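Local coordinates for aminopeptidase N family protein (Idiomarina loihiensis L2TR, PDB 4FGM) that probably acts as a zinc-dependent aminopeptidase of the M61 family, binding a zinc ion and, in this crystal, a maleic acid molecule in its active-site pocket, at residues A[32-43]-A[289-298]; A[356-364]-A[371-379]. All coordinates share one frame; numbering follows the deposited sequence.

Contact 1. Residues A[32-43]-A[289-298]. With MAE (maleic acid), chain B.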
loop_
_atom_site.group_PDB
_atom_site.type_symbol
_atom_site.label_atom_id
_atom_site.label_comp_id
_atom_site.label_asym_id
_atom_site.label_seq_id
_atom_site.Cartn_x
_atom_site.Cartn_y
_atom_site.Cartn_z
ATOM N N TRP A 32 -15.901 -13.382 -17.959
ATOM C CA TRP A 32 -15.915 -13.027 -16.546
ATOM C C TRP A 32 -14.958 -11.888 -16.205
ATOM O O TRP A 32 -14.003 -11.610 -16.942
ATOM C CB TRP A 32 -15.588 -14.245 -15.669
ATOM C CG TRP A 32 -14.232 -14.844 -15.913
ATOM C CD1 TRP A 32 -13.917 -15.801 -16.828
ATOM C CD2 TRP A 32 -13.009 -14.516 -15.238
ATOM N NE1 TRP A 32 -12.576 -16.095 -16.768
ATOM C CE2 TRP A 32 -11.993 -15.321 -15.800
ATOM C CE3 TRP A 32 -12.672 -13.620 -14.211
ATOM C CZ2 TRP A 32 -10.661 -15.259 -15.376
ATOM C CZ3 TRP A 32 -11.341 -13.556 -13.786
ATOM C CH2 TRP A 32 -10.354 -14.375 -14.371
ATOM N N LEU A 33 -15.229 -11.228 -15.081
ATOM C CA LEU A 33 -14.395 -10.123 -14.636
ATOM C C LEU A 33 -13.872 -10.396 -13.232
ATOM O O LEU A 33 -14.605 -10.865 -12.357
ATOM C CB LEU A 33 -15.192 -8.819 -14.646
ATOM C CG LEU A 33 -14.323 -7.565 -14.543
ATOM C CD1 LEU A 33 -13.546 -7.414 -15.847
ATOM C CD2 LEU A 33 -15.190 -6.324 -14.284
ATOM N N PRO A 34 -12.589 -10.113 -12.999
ATOM C CA PRO A 34 -12.000 -10.341 -11.678
ATOM C C PRO A 34 -12.833 -9.670 -10.589
ATOM O O PRO A 34 -13.376 -8.588 -10.804
ATOM C CB PRO A 34 -10.618 -9.705 -11.804
ATOM C CG PRO A 34 -10.289 -9.888 -13.253
ATOM C CD PRO A 34 -11.602 -9.543 -13.929
ATOM N N ASN A 35 -12.940 -10.311 -9.426
ATOM C CA ASN A 35 -13.695 -9.724 -8.333
ATOM C C ASN A 35 -12.779 -8.959 -7.383
ATOM O O ASN A 35 -13.245 -8.321 -6.440
ATOM C CB ASN A 35 -14.495 -10.792 -7.590
ATOM C CG ASN A 35 -15.706 -11.236 -8.369
ATOM O OD1 ASN A 35 -16.381 -10.416 -8.985
ATOM N ND2 ASN A 35 -15.997 -12.532 -8.344
ATOM N N TRP A 36 -11.475 -9.030 -7.647
ATOM C CA TRP A 36 -10.478 -8.302 -6.873
ATOM C C TRP A 36 -9.218 -8.150 -7.711
ATOM O O TRP A 36 -8.998 -8.914 -8.644
ATOM C CB TRP A 36 -10.157 -9.002 -5.548
ATOM C CG TRP A 36 -9.525 -10.358 -5.651
ATOM C CD1 TRP A 36 -10.161 -11.542 -5.910
ATOM C CD2 TRP A 36 -8.147 -10.684 -5.425
ATOM N NE1 TRP A 36 -9.266 -12.583 -5.849
ATOM C CE2 TRP A 36 -8.023 -12.088 -5.548
ATOM C CE3 TRP A 36 -7.008 -9.933 -5.116
ATOM C CZ2 TRP A 36 -6.803 -12.755 -5.382
ATOM C CZ3 TRP A 36 -5.787 -10.601 -4.951
ATOM C CH2 TRP A 36 -5.700 -11.999 -5.080
ATOM N N ILE A 37 -8.392 -7.159 -7.391
ATOM C CA ILE A 37 -7.170 -6.928 -8.150
ATOM C C ILE A 37 -5.925 -7.296 -7.358
ATOM O O ILE A 37 -5.795 -6.933 -6.188
ATOM C CB ILE A 37 -7.054 -5.445 -8.599
ATOM C CG1 ILE A 37 -5.728 -5.233 -9.334
ATOM C CG2 ILE A 37 -7.166 -4.520 -7.392
ATOM C CD1 ILE A 37 -5.553 -3.863 -9.946
ATOM N N PRO A 38 -4.991 -8.031 -7.991
ATOM C CA PRO A 38 -3.749 -8.445 -7.328
ATOM C C PRO A 38 -3.088 -7.290 -6.589
ATOM O O PRO A 38 -3.018 -6.180 -7.100
ATOM C CB PRO A 38 -2.893 -8.968 -8.488
ATOM C CG PRO A 38 -3.929 -9.615 -9.382
ATOM C CD PRO A 38 -5.079 -8.594 -9.355
ATOM N N GLY A 39 -2.619 -7.559 -5.375
ATOM C CA GLY A 39 -1.957 -6.531 -4.597
ATOM C C GLY A 39 -2.863 -5.810 -3.620
ATOM O O GLY A 39 -2.379 -5.123 -2.746
ATOM N N SER A 40 -4.173 -5.963 -3.767
ATOM C CA SER A 40 -5.132 -5.316 -2.878
ATOM C C SER A 40 -6.124 -6.407 -2.498
ATOM O O SER A 40 -7.086 -6.687 -3.224
ATOM C CB SER A 40 -5.836 -4.174 -3.608
ATOM O OG SER A 40 -6.588 -3.388 -2.708
ATOM N N TYR A 41 -5.888 -7.007 -1.340
ATOM C CA TYR A 41 -6.693 -8.125 -0.880
ATOM C C TYR A 41 -8.040 -7.811 -0.270
ATOM O O TYR A 41 -8.255 -7.991 0.927
ATOM C CB TYR A 41 -5.829 -8.965 0.061
ATOM C CG TYR A 41 -4.425 -9.114 -0.502
ATOM C CD1 TYR A 41 -4.199 -9.848 -1.670
ATOM C CD2 TYR A 41 -3.348 -8.424 0.062
ATOM C CE1 TYR A 41 -2.937 -9.888 -2.266
ATOM C CE2 TYR A 41 -2.087 -8.453 -0.526
ATOM C CZ TYR A 41 -1.890 -9.186 -1.690
ATOM O OH TYR A 41 -0.649 -9.209 -2.281
ATOM N N LEU A 42 -8.948 -7.354 -1.128
ATOM C CA LEU A 42 -10.315 -7.025 -0.745
ATOM C C LEU A 42 -11.239 -7.262 -1.944
ATOM O O LEU A 42 -11.007 -6.738 -3.041
ATOM C CB LEU A 42 -10.418 -5.564 -0.297
ATOM C CG LEU A 42 -11.823 -5.105 0.124
ATOM C CD1 LEU A 42 -12.258 -5.845 1.397
ATOM C CD2 LEU A 42 -11.828 -3.602 0.355
ATOM N N ILE A 43 -12.278 -8.065 -1.740
ATOM C CA ILE A 43 -13.226 -8.343 -2.803
ATOM C C ILE A 43 -13.892 -7.009 -3.118
ATOM O O ILE A 43 -14.487 -6.391 -2.231
ATOM C CB ILE A 43 -14.303 -9.351 -2.346
ATOM C CG1 ILE A 43 -13.658 -10.696 -2.028
ATOM C CG2 ILE A 43 -15.363 -9.505 -3.422
ATOM C CD1 ILE A 43 -12.961 -11.331 -3.205
ATOM N N PHE A 289 -0.433 -17.651 -5.247
ATOM C CA PHE A 289 -0.628 -16.616 -6.265
ATOM C C PHE A 289 -0.079 -17.070 -7.632
ATOM O O PHE A 289 0.090 -16.256 -8.545
ATOM C CB PHE A 289 0.070 -15.306 -5.843
ATOM C CG PHE A 289 -0.567 -14.605 -4.663
ATOM C CD1 PHE A 289 -1.745 -15.080 -4.090
ATOM C CD2 PHE A 289 0.017 -13.454 -4.133
ATOM C CE1 PHE A 289 -2.331 -14.417 -3.012
ATOM C CE2 PHE A 289 -0.561 -12.783 -3.051
ATOM C CZ PHE A 289 -1.737 -13.269 -2.491
ATOM N N LEU A 290 0.197 -18.366 -7.762
ATOM C CA LEU A 290 0.724 -18.929 -9.002
ATOM C C LEU A 290 -0.127 -20.096 -9.507
ATOM O O LEU A 290 0.171 -21.256 -9.229
ATOM C CB LEU A 290 2.168 -19.401 -8.789
ATOM C CG LEU A 290 3.217 -18.308 -8.559
ATOM C CD1 LEU A 290 4.520 -18.934 -8.067
ATOM C CD2 LEU A 290 3.440 -17.530 -9.855
ATOM N N PRO A 291 -1.183 -19.804 -10.287
ATOM C CA PRO A 291 -1.606 -18.467 -10.712
ATOM C C PRO A 291 -2.599 -17.826 -9.736
ATOM O O PRO A 291 -2.947 -18.416 -8.713
ATOM C CB PRO A 291 -2.247 -18.745 -12.060
ATOM C CG PRO A 291 -3.020 -20.008 -11.752
ATOM C CD PRO A 291 -2.028 -20.836 -10.918
ATOM N N TYR A 292 -3.046 -16.615 -10.063
ATOM C CA TYR A 292 -4.023 -15.904 -9.244
ATOM C C TYR A 292 -5.427 -16.434 -9.539
ATOM O O TYR A 292 -5.749 -16.757 -10.685
ATOM C CB TYR A 292 -4.021 -14.397 -9.557
ATOM C CG TYR A 292 -2.890 -13.598 -8.953
ATOM C CD1 TYR A 292 -1.771 -13.255 -9.704
ATOM C CD2 TYR A 292 -2.936 -13.192 -7.618
ATOM C CE1 TYR A 292 -0.720 -12.530 -9.143
ATOM C CE2 TYR A 292 -1.894 -12.464 -7.043
ATOM C CZ TYR A 292 -0.787 -12.137 -7.811
ATOM O OH TYR A 292 0.253 -11.432 -7.240
ATOM N N GLN A 293 -6.253 -16.544 -8.504
ATOM C CA GLN A 293 -7.640 -16.958 -8.690
ATOM C C GLN A 293 -8.366 -15.676 -8.269
ATOM O O GLN A 293 -8.363 -15.294 -7.100
ATOM C CB GLN A 293 -7.984 -18.177 -7.809
ATOM C CG GLN A 293 -8.080 -17.935 -6.320
ATOM C CD GLN A 293 -9.469 -17.495 -5.889
ATOM O OE1 GLN A 293 -10.371 -17.335 -6.713
ATOM N NE2 GLN A 293 -9.645 -17.296 -4.587
ATOM N N LEU A 294 -8.956 -14.995 -9.246
ATOM C CA LEU A 294 -9.597 -13.706 -9.003
ATOM C C LEU A 294 -11.117 -13.653 -8.890
ATOM O O LEU A 294 -11.725 -12.600 -9.091
ATOM C CB LEU A 294 -9.134 -12.726 -10.086
ATOM C CG LEU A 294 -7.611 -12.682 -10.244
ATOM C CD1 LEU A 294 -7.216 -11.800 -11.412
ATOM C CD2 LEU A 294 -7.005 -12.173 -8.960
ATOM N N GLU A 295 -11.729 -14.774 -8.550
ATOM C CA GLU A 295 -13.174 -14.824 -8.418
ATOM C C GLU A 295 -13.554 -14.764 -6.943
ATOM O O GLU A 295 -14.658 -14.354 -6.593
ATOM C CB GLU A 295 -13.691 -16.143 -9.008
ATOM C CG GLU A 295 -15.173 -16.182 -9.355
ATOM C CD GLU A 295 -15.413 -16.103 -10.857
ATOM O OE1 GLU A 295 -14.435 -16.229 -11.626
ATOM O OE2 GLU A 295 -16.578 -15.930 -11.275
ATOM N N LYS A 296 -12.619 -15.143 -6.080
ATOM C CA LYS A 296 -12.901 -15.242 -4.652
ATOM C C LYS A 296 -11.667 -14.933 -3.801
ATOM O O LYS A 296 -10.573 -14.715 -4.328
ATOM C CB LYS A 296 -13.343 -16.684 -4.401
ATOM C CG LYS A 296 -14.128 -16.970 -3.160
ATOM C CD LYS A 296 -13.978 -18.452 -2.805
ATOM C CE LYS A 296 -14.204 -19.365 -4.007
ATOM N NZ LYS A 296 -13.641 -20.732 -3.774
ATOM N N GLU A 297 -11.843 -14.932 -2.481
ATOM C CA GLU A 297 -10.723 -14.683 -1.574
ATOM C C GLU A 297 -9.646 -15.758 -1.790
ATOM O O GLU A 297 -9.962 -16.930 -2.005
ATOM C CB GLU A 297 -11.180 -14.724 -0.107
ATOM C CG GLU A 297 -12.129 -13.597 0.310
ATOM C CD GLU A 297 -13.593 -13.894 0.007
ATOM O OE1 GLU A 297 -13.872 -14.833 -0.769
ATOM O OE2 GLU A 297 -14.463 -13.176 0.541
ATOM N N SER A 298 -8.381 -15.345 -1.747
ATOM C CA SER A 298 -7.256 -16.260 -1.913
ATOM C C SER A 298 -6.409 -16.071 -0.664
ATOM O O SER A 298 -5.692 -15.081 -0.519
ATOM C CB SER A 298 -6.450 -15.919 -3.176
ATOM O OG SER A 298 -5.456 -16.903 -3.433
HETATM C C1 MAE B . 0.711 -2.240 -0.808
HETATM O O1 MAE B . 0.507 -3.314 -0.141
HETATM O O2 MAE B . 1.652 -2.228 -1.634
HETATM C C2 MAE B . -0.215 -1.107 -0.589
HETATM C C3 MAE B . -1.486 -0.923 -0.941
HETATM C C4 MAE B . -2.331 -1.861 -1.672
HETATM O O3 MAE B . -1.981 -2.970 -2.119
HETATM O O4 MAE B . -3.515 -1.488 -1.802
HETATM O O HOH W 1 -0.652 -9.780 -5.159
#
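Asn35 N donates to Leu294 O over 2.6 Å in an almost straight bond (177° at the hydrogen), arriving close to the line of the C=O bond. The side chain of Asn35 adds a second bond: ND2 gives its N-H to Glu295 O at 2.9 Å, with the acceptor lying nearly in the plane of the amide, so consecutive carbonyls of 289-298 are held by one residue. The carboxylate of Glu295 turns to Arg71, its salt-bridge partner.

Trp36 carries the apolar centre. With chi1 at 64°, CG sits between the backbone N and the carbonyl carbon, which swings the indole across Leu294; CD2 of Leu294 lies over one face, 3.8 Å from the centroid of the six-membered ring, while Trp36 NE1 makes a weak bond to Gln293 O. Replacing Trp36 with alanine would probably leave Leu294 CD2 without the ring it rests on and Gln293 O without this donor. Pro38 CG stands over the centre of the Tyr292 ring, 4.0 Å from the ring centroid, a CH-pi contact. Water 1 joins Tyr41 OH (2.9 Å from the water) to Tyr292 OH, and the Tyr41 ring lies near parallel to Phe289 but slid well aside.

A loop of the M61 N-terminal domain is thus tied to one of the peptidase domain, and the two Asn35 bonds, together with the indole and proline contacts, probably hold the type II turn from Ile37 to Ser40 that brings Gly39 and Ser40 to the maleic acid pocket.

Contact 2. Residues A[356-364]-A[371-379]. With MAE (maleic acid), chain B.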
loop_
_atom_site.group_PDB
_atom_site.type_symbol
_atom_site.label_atom_id
_atom_site.label_comp_id
_atom_site.label_asym_id
_atom_site.label_seq_id
_atom_site.Cartn_x
_atom_site.Cartn_y
_atom_site.Cartn_z
ATOM N N PHE A 356 -3.539 -13.926 6.776
ATOM C CA PHE A 356 -4.542 -14.882 6.341
ATOM C C PHE A 356 -5.924 -14.243 6.217
ATOM O O PHE A 356 -6.639 -14.495 5.254
ATOM C CB PHE A 356 -4.581 -16.070 7.328
ATOM C CG PHE A 356 -5.427 -17.225 6.863
ATOM C CD1 PHE A 356 -6.799 -17.243 7.097
ATOM C CD2 PHE A 356 -4.857 -18.276 6.152
ATOM C CE1 PHE A 356 -7.595 -18.290 6.623
ATOM C CE2 PHE A 356 -5.639 -19.325 5.674
ATOM C CZ PHE A 356 -7.012 -19.334 5.911
ATOM N N LEU A 357 -6.291 -13.420 7.194
ATOM C CA LEU A 357 -7.588 -12.758 7.198
ATOM C C LEU A 357 -7.522 -11.319 6.684
ATOM O O LEU A 357 -8.305 -10.466 7.109
ATOM C CB LEU A 357 -8.179 -12.756 8.614
ATOM C CG LEU A 357 -8.982 -13.941 9.168
ATOM C CD1 LEU A 357 -9.095 -15.047 8.143
ATOM C CD2 LEU A 357 -8.321 -14.441 10.448
ATOM N N ALA A 358 -6.601 -11.039 5.769
ATOM C CA ALA A 358 -6.489 -9.683 5.241
ATOM C C ALA A 358 -7.818 -9.239 4.639
ATOM O O ALA A 358 -8.234 -8.089 4.812
ATOM C CB ALA A 358 -5.388 -9.609 4.199
ATOM N N TRP A 359 -8.484 -10.170 3.958
ATOM C CA TRP A 359 -9.760 -9.922 3.291
ATOM C C TRP A 359 -10.874 -9.371 4.170
ATOM O O TRP A 359 -11.766 -8.679 3.686
ATOM C CB TRP A 359 -10.258 -11.207 2.629
ATOM C CG TRP A 359 -9.231 -11.858 1.781
ATOM C CD1 TRP A 359 -8.291 -12.764 2.183
ATOM C CD2 TRP A 359 -8.977 -11.599 0.397
ATOM N NE1 TRP A 359 -7.464 -13.084 1.134
ATOM C CE2 TRP A 359 -7.860 -12.384 0.027
ATOM C CE3 TRP A 359 -9.584 -10.778 -0.566
ATOM C CZ2 TRP A 359 -7.331 -12.370 -1.276
ATOM C CZ3 TRP A 359 -9.059 -10.764 -1.863
ATOM C CH2 TRP A 359 -7.941 -11.561 -2.202
ATOM N N THR A 360 -10.830 -9.684 5.457
ATOM C CA THR A 360 -11.857 -9.220 6.375
ATOM C C THR A 360 -11.296 -8.405 7.537
ATOM O O THR A 360 -11.546 -7.202 7.651
ATOM C CB THR A 360 -12.638 -10.409 6.949
ATOM O OG1 THR A 360 -11.717 -11.349 7.517
ATOM C CG2 THR A 360 -13.445 -11.092 5.856
ATOM N N LYS A 361 -10.535 -9.067 8.397
ATOM C CA LYS A 361 -9.957 -8.413 9.561
ATOM C C LYS A 361 -9.150 -7.161 9.261
ATOM O O LYS A 361 -9.280 -6.159 9.957
ATOM C CB LYS A 361 -9.088 -9.400 10.332
ATOM C CG LYS A 361 -9.888 -10.445 11.066
ATOM C CD LYS A 361 -10.562 -9.870 12.294
ATOM C CE LYS A 361 -11.221 -10.978 13.109
ATOM N NZ LYS A 361 -11.764 -10.471 14.398
ATOM N N PHE A 362 -8.321 -7.201 8.227
ATOM C CA PHE A 362 -7.499 -6.042 7.913
ATOM C C PHE A 362 -8.144 -5.042 6.960
ATOM O O PHE A 362 -8.310 -3.882 7.313
ATOM C CB PHE A 362 -6.143 -6.493 7.362
ATOM C CG PHE A 362 -5.104 -5.411 7.359
ATOM C CD1 PHE A 362 -4.918 -4.604 6.239
ATOM C CD2 PHE A 362 -4.327 -5.177 8.493
ATOM C CE1 PHE A 362 -3.968 -3.577 6.246
ATOM C CE2 PHE A 362 -3.374 -4.151 8.515
ATOM C CZ PHE A 362 -3.194 -3.350 7.390
ATOM N N TYR A 363 -8.515 -5.482 5.763
ATOM C CA TYR A 363 -9.119 -4.573 4.785
ATOM C C TYR A 363 -10.520 -4.071 5.126
ATOM O O TYR A 363 -10.990 -3.104 4.542
ATOM C CB TYR A 363 -9.131 -5.208 3.387
ATOM C CG TYR A 363 -7.818 -5.050 2.655
ATOM C CD1 TYR A 363 -6.769 -5.946 2.854
ATOM C CD2 TYR A 363 -7.614 -3.979 1.784
ATOM C CE1 TYR A 363 -5.552 -5.777 2.202
ATOM C CE2 TYR A 363 -6.407 -3.800 1.130
ATOM C CZ TYR A 363 -5.376 -4.701 1.339
ATOM O OH TYR A 363 -4.179 -4.525 0.674
ATOM N N GLN A 364 -11.191 -4.732 6.057
ATOM C CA GLN A 364 -12.520 -4.305 6.466
ATOM C C GLN A 364 -12.460 -3.927 7.946
ATOM O O GLN A 364 -13.466 -3.971 8.651
ATOM C CB GLN A 364 -13.539 -5.428 6.239
ATOM C CG GLN A 364 -13.772 -5.774 4.772
ATOM C CD GLN A 364 -14.787 -6.891 4.580
ATOM O OE1 GLN A 364 -15.936 -6.784 5.018
ATOM N NE2 GLN A 364 -14.367 -7.967 3.920
ATOM N N ASN A 371 -7.464 -2.683 19.059
ATOM C CA ASN A 371 -7.770 -3.590 20.169
ATOM C C ASN A 371 -7.927 -5.054 19.758
ATOM O O ASN A 371 -7.934 -5.944 20.615
ATOM C CB ASN A 371 -9.086 -3.196 20.851
ATOM C CG ASN A 371 -9.139 -1.739 21.258
ATOM O OD1 ASN A 371 -8.239 -1.229 21.932
ATOM N ND2 ASN A 371 -10.216 -1.062 20.868
ATOM N N SER A 372 -8.052 -5.315 18.460
ATOM C CA SER A 372 -8.308 -6.682 18.014
ATOM C C SER A 372 -7.459 -7.280 16.903
ATOM O O SER A 372 -7.567 -8.474 16.637
ATOM C CB SER A 372 -9.782 -6.798 17.614
ATOM O OG SER A 372 -10.098 -5.849 16.600
ATOM N N ILE A 373 -6.639 -6.476 16.238
ATOM C CA ILE A 373 -5.804 -7.016 15.171
ATOM C C ILE A 373 -4.395 -6.460 15.242
ATOM O O ILE A 373 -4.107 -5.555 16.024
ATOM C CB ILE A 373 -6.374 -6.706 13.757
ATOM C CG1 ILE A 373 -6.205 -5.226 13.432
ATOM C CG2 ILE A 373 -7.844 -7.101 13.675
ATOM C CD1 ILE A 373 -6.567 -4.879 11.999
ATOM N N VAL A 374 -3.506 -7.020 14.434
ATOM C CA VAL A 374 -2.132 -6.546 14.393
ATOM C C VAL A 374 -1.812 -6.284 12.924
ATOM O O VAL A 374 -2.402 -6.900 12.044
ATOM C CB VAL A 374 -1.160 -7.594 14.993
ATOM C CG1 VAL A 374 -1.068 -8.817 14.087
ATOM C CG2 VAL A 374 0.210 -6.959 15.217
ATOM N N SER A 375 -0.901 -5.359 12.657
ATOM C CA SER A 375 -0.545 -5.027 11.283
ATOM C C SER A 375 0.580 -5.916 10.767
ATOM O O SER A 375 1.683 -5.919 11.325
ATOM C CB SER A 375 -0.115 -3.559 11.196
ATOM O OG SER A 375 0.251 -3.195 9.875
ATOM N N TYR A 376 0.309 -6.676 9.710
ATOM C CA TYR A 376 1.346 -7.531 9.145
ATOM C C TYR A 376 2.350 -6.649 8.417
ATOM O O TYR A 376 3.441 -7.093 8.053
ATOM C CB TYR A 376 0.748 -8.594 8.212
ATOM C CG TYR A 376 -0.202 -8.089 7.145
ATOM C CD1 TYR A 376 0.278 -7.503 5.970
ATOM C CD2 TYR A 376 -1.588 -8.235 7.295
ATOM C CE1 TYR A 376 -0.596 -7.082 4.968
ATOM C CE2 TYR A 376 -2.471 -7.815 6.301
ATOM C CZ TYR A 376 -1.967 -7.241 5.139
ATOM O OH TYR A 376 -2.834 -6.832 4.154
ATOM N N TYR A 377 1.981 -5.383 8.231
ATOM C CA TYR A 377 2.861 -4.407 7.598
ATOM C C TYR A 377 3.875 -3.964 8.644
ATOM O O TYR A 377 5.081 -4.150 8.483
ATOM C CB TYR A 377 2.082 -3.165 7.158
ATOM C CG TYR A 377 1.368 -3.278 5.841
ATOM C CD1 TYR A 377 2.043 -3.062 4.639
ATOM C CD2 TYR A 377 0.007 -3.569 5.792
ATOM C CE1 TYR A 377 1.375 -3.128 3.419
ATOM C CE2 TYR A 377 -0.667 -3.638 4.580
ATOM C CZ TYR A 377 0.023 -3.413 3.402
ATOM O OH TYR A 377 -0.647 -3.443 2.210
ATOM N N ALA A 378 3.358 -3.372 9.719
ATOM C CA ALA A 378 4.184 -2.847 10.805
ATOM C C ALA A 378 4.944 -3.913 11.583
ATOM O O ALA A 378 6.157 -3.799 11.764
ATOM C CB ALA A 378 3.327 -2.014 11.755
ATOM N N LYS A 379 4.248 -4.949 12.047
ATOM C CA LYS A 379 4.943 -5.988 12.788
ATOM C C LYS A 379 5.880 -6.768 11.863
ATOM O O LYS A 379 6.943 -7.229 12.285
ATOM C CB LYS A 379 3.964 -6.938 13.477
ATOM C CG LYS A 379 4.676 -7.843 14.468
ATOM C CD LYS A 379 3.733 -8.683 15.302
ATOM C CE LYS A 379 4.530 -9.513 16.308
ATOM N NZ LYS A 379 3.654 -10.327 17.200
HETATM C C1 MAE B . 0.711 -2.240 -0.808
HETATM O O1 MAE B . 0.507 -3.314 -0.141
HETATM O O2 MAE B . 1.652 -2.228 -1.634
HETATM C C2 MAE B . -0.215 -1.107 -0.589
HETATM C C3 MAE B . -1.486 -0.923 -0.941
HETATM C C4 MAE B . -2.331 -1.861 -1.672
HETATM O O3 MAE B . -1.981 -2.970 -2.119
HETATM O O4 MAE B . -3.515 -1.488 -1.802
HETATM O O HOH W 2 -11.512 -7.315 14.428
HETATM O O HOH W 3 -9.223 -10.498 15.931
HETATM O O HOH W 4 -1.869 -5.744 1.941
#
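Three tyrosine hydroxyls, Tyr363 from one segment and Tyr376 and Tyr377 from the other, converge on a single water, water 4, although no direct hydrogen bond joins the two segments. The water lies 2.9 Å from Tyr363 OH and 2.6 Å from Tyr376 OH, and it donates to Tyr377 OH. That last hydroxyl donates a hydrogen bond to the maleic acid, with Tyr377 OH 2.6 Å from MAE O1, and the acceptor sits at the edge of the tyrosine ring, near its plane. One hydroxyl thus both receives and gives.

Behind this polar group Phe362 fills the space between the segments. Its CG lies anti to the backbone N (chi1 -164°), which sets the ring between Tyr376 and Tyr377. Tyr376 CE2 comes over one face, 3.7 Å from Phe362 CG, and Phe362 CZ meets Tyr377 CD2 at 3.6 Å; both ring pairs are oblique, with planes about 40° apart, and together the three rings form an aromatic cluster. Ala358 CB packs against the hydroxyl end of Tyr376, while Ile373 CD1 approaches Lys361 O. At the exposed end of the contact Lys361 NZ reaches Ser372 through two waters, one bound to its OG and the other to its backbone O.

The turn after Ser375 is capped by that residue's own OG, which accepts from Ala378 N at 3.1 Å in a nearly straight bond, and more weakly from Tyr377 N. Tyr377 also touches the zinc ligand Glu307, so the aromatic cluster and the helix cap together probably help to hold in place a pocket hydroxyl that contacts the ligand.

Contact 1 and contact 2 both reach the maleic acid pocket, but contact 1 is the more buried: 8 of its 15 touching residues are buried, against 3 of 9 in contact 2. Contact 1 ties loops of the N-terminal and peptidase domains, 246 residues apart, through backbone carbonyls and apolar faces; contact 2 joins helix 358-362 to the turn leading into helix 378-394, where rings and waters replace direct hydrogen bonds. Its lysine is exposed, whereas Tyr363 and Tyr377 line the pocket. Trp359 packs edge-to-face with Trp36 and probably hydrogen-bonds Ser298 O, and Tyr41 lies against Tyr363, so the two contacts pack directly against each other beside the pocket.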